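Local coordinates for plasmodesmata-located protein 8 (Arabidopsis thaliana, PDB 6GRF) that probably modulates cell-to-cell trafficking through plasmodesmata, as a membrane protein with a tandem DUF26 ectodomain, at residues A[33-38]-A[45-50]. Residues are numbered along the deposited sequence; the frame is centred on the assembly and turned at random.
Sequences SSVVTS and NSFAVG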
loop_
_atom_site.group_PDB
_atom_site.type_symbol
_atom_site.label_atom_id
_atom_site.label_comp_id
_atom_site.label_asym_id
_atom_site.label_seq_id
_atom_site.Cartn_x
_atom_site.Cartn_y
_atom_site.Cartn_z
ATOM N N SER A 33 -14.476 5.838 10.883
ATOM C CA SER A 33 -14.384 6.516 12.148
ATOM C C SER A 33 -13.323 5.852 13.051
ATOM O O SER A 33 -12.588 6.542 13.739
ATOM C CB SER A 33 -15.741 6.552 12.796
ATOM O OG SER A 33 -15.629 7.015 14.123
ATOM N N SER A 34 -13.258 4.513 13.053
ATOM C CA SER A 34 -12.309 3.734 13.888
ATOM C C SER A 34 -10.870 3.944 13.403
ATOM O O SER A 34 -9.949 3.984 14.199
ATOM C CB SER A 34 -12.631 2.262 13.885
ATOM O OG SER A 34 -13.819 2.010 14.611
ATOM N N VAL A 35 -10.718 4.037 12.081
ATOM C CA VAL A 35 -9.426 4.204 11.435
ATOM C C VAL A 35 -8.807 5.522 11.898
ATOM O O VAL A 35 -7.626 5.567 12.177
ATOM C CB VAL A 35 -9.573 4.129 9.904
ATOM C CG1 VAL A 35 -8.434 4.814 9.184
ATOM C CG2 VAL A 35 -9.731 2.689 9.431
ATOM N N VAL A 36 -9.624 6.576 11.994
ATOM C CA VAL A 36 -9.171 7.888 12.425
ATOM C C VAL A 36 -8.782 7.824 13.912
ATOM O O VAL A 36 -7.745 8.349 14.305
ATOM C CB VAL A 36 -10.230 8.974 12.157
ATOM C CG1 VAL A 36 -9.890 10.277 12.860
ATOM C CG2 VAL A 36 -10.438 9.207 10.668
ATOM N N THR A 37 -9.623 7.179 14.725
ATOM C CA THR A 37 -9.392 7.020 16.157
ATOM C C THR A 37 -8.061 6.288 16.383
ATOM O O THR A 37 -7.240 6.751 17.156
ATOM C CB THR A 37 -10.585 6.308 16.818
ATOM O OG1 THR A 37 -11.733 7.146 16.681
ATOM C CG2 THR A 37 -10.383 6.010 18.288
ATOM N N SER A 38 -7.865 5.161 15.684
ATOM C CA SER A 38 -6.694 4.273 15.837
ATOM C C SER A 38 -5.399 4.972 15.396
ATOM O O SER A 38 -4.349 4.741 15.982
ATOM C CB SER A 38 -6.879 3.006 15.061
ATOM O OG SER A 38 -5.870 2.062 15.379
ATOM N N ASN A 45 -3.459 -0.826 11.755
ATOM C CA ASN A 45 -4.455 -1.588 12.486
ATOM C C ASN A 45 -5.436 -2.232 11.501
ATOM O O ASN A 45 -5.589 -1.811 10.357
ATOM C CB ASN A 45 -5.157 -0.753 13.556
ATOM C CG ASN A 45 -5.415 -1.540 14.823
ATOM O OD1 ASN A 45 -5.354 -2.761 14.816
ATOM N ND2 ASN A 45 -5.704 -0.864 15.923
ATOM N N SER A 46 -6.096 -3.264 12.018
ATOM C CA SER A 46 -6.989 -4.165 11.333
ATOM C C SER A 46 -8.379 -4.050 11.982
ATOM O O SER A 46 -8.440 -3.878 13.174
ATOM C CB SER A 46 -6.459 -5.549 11.508
ATOM O OG SER A 46 -6.867 -6.353 10.433
ATOM N N PHE A 47 -9.464 -4.165 11.204
ATOM C CA PHE A 47 -10.812 -4.036 11.743
ATOM C C PHE A 47 -11.788 -4.989 11.048
ATOM O O PHE A 47 -11.674 -5.266 9.878
ATOM C CB PHE A 47 -11.334 -2.611 11.586
ATOM C CG PHE A 47 -10.440 -1.560 12.177
ATOM C CD1 PHE A 47 -10.640 -1.102 13.466
ATOM C CD2 PHE A 47 -9.393 -1.035 11.437
ATOM C CE1 PHE A 47 -9.807 -0.129 14.002
ATOM C CE2 PHE A 47 -8.568 -0.061 11.973
ATOM C CZ PHE A 47 -8.780 0.395 13.251
ATOM N N ALA A 48 -12.765 -5.469 11.823
ATOM C CA ALA A 48 -13.956 -6.109 11.297
ATOM C C ALA A 48 -15.166 -5.483 12.001
ATOM O O ALA A 48 -15.182 -5.411 13.222
ATOM C CB ALA A 48 -13.888 -7.596 11.522
ATOM N N VAL A 49 -16.107 -4.951 11.222
ATOM C CA VAL A 49 -17.380 -4.486 11.754
ATOM C C VAL A 49 -18.489 -5.336 11.140
ATOM O O VAL A 49 -18.663 -5.331 9.933
ATOM C CB VAL A 49 -17.648 -2.999 11.466
ATOM C CG1 VAL A 49 -18.976 -2.568 12.070
ATOM C CG2 VAL A 49 -16.519 -2.108 11.953
ATOM N N GLY A 50 -19.223 -6.041 11.997
ATOM C CA GLY A 50 -20.490 -6.643 11.641
ATOM C C GLY A 50 -20.373 -8.107 11.264
ATOM O O GLY A 50 -19.427 -8.811 11.624
#
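S34, V35 and S38 on one side of helix 23-39 receive the ring of F47 from strand 44-49. This is the first DUF26 (Gnk2-homologous) domain, in which helices pack on a five-stranded antiparallel sheet. Strand 44-49 is an outermost strand of that sheet within the chain. Segments 33-38 and 45-49 run roughly antiparallel, and their axes come within 9.7 Å.

S34 meets the ring through its methylene, with CB 3.7 Å from CE1 of F47. Its OG is turned back beside the backbone N (chi1 -71°) and hydrogen-bonds to the carbonyl O of T30, one turn earlier. The hydroxyl is satisfied within the helix, and CB is the atom that meets the ring, from an oblique direction. V35 is buried. One methyl, CG2, lies 3.9 Å from CE2 of F47, and the side chain also touches I81 and V85 of helix 74-91. It thus lies where helix 23-39, helix 74-91 and strand 44-49 meet.

S38 comes next, one turn on from S34. Its CB sits at the ring edge, close to the ring plane and 3.7 Å from CZ of F47. With chi1 at -170°, OG points away from the backbone N and can reach N45. It also hydrogen-bonds to Y66 OH on the adjacent strand 62-68, so two partners hold this hydroxyl. N45 is tied at both ends of its amide: OD1 accepts from the backbone N of S46, while ND2 donates to S38 OG over 3.0 Å, nearly straight at 166° and within the amide plane.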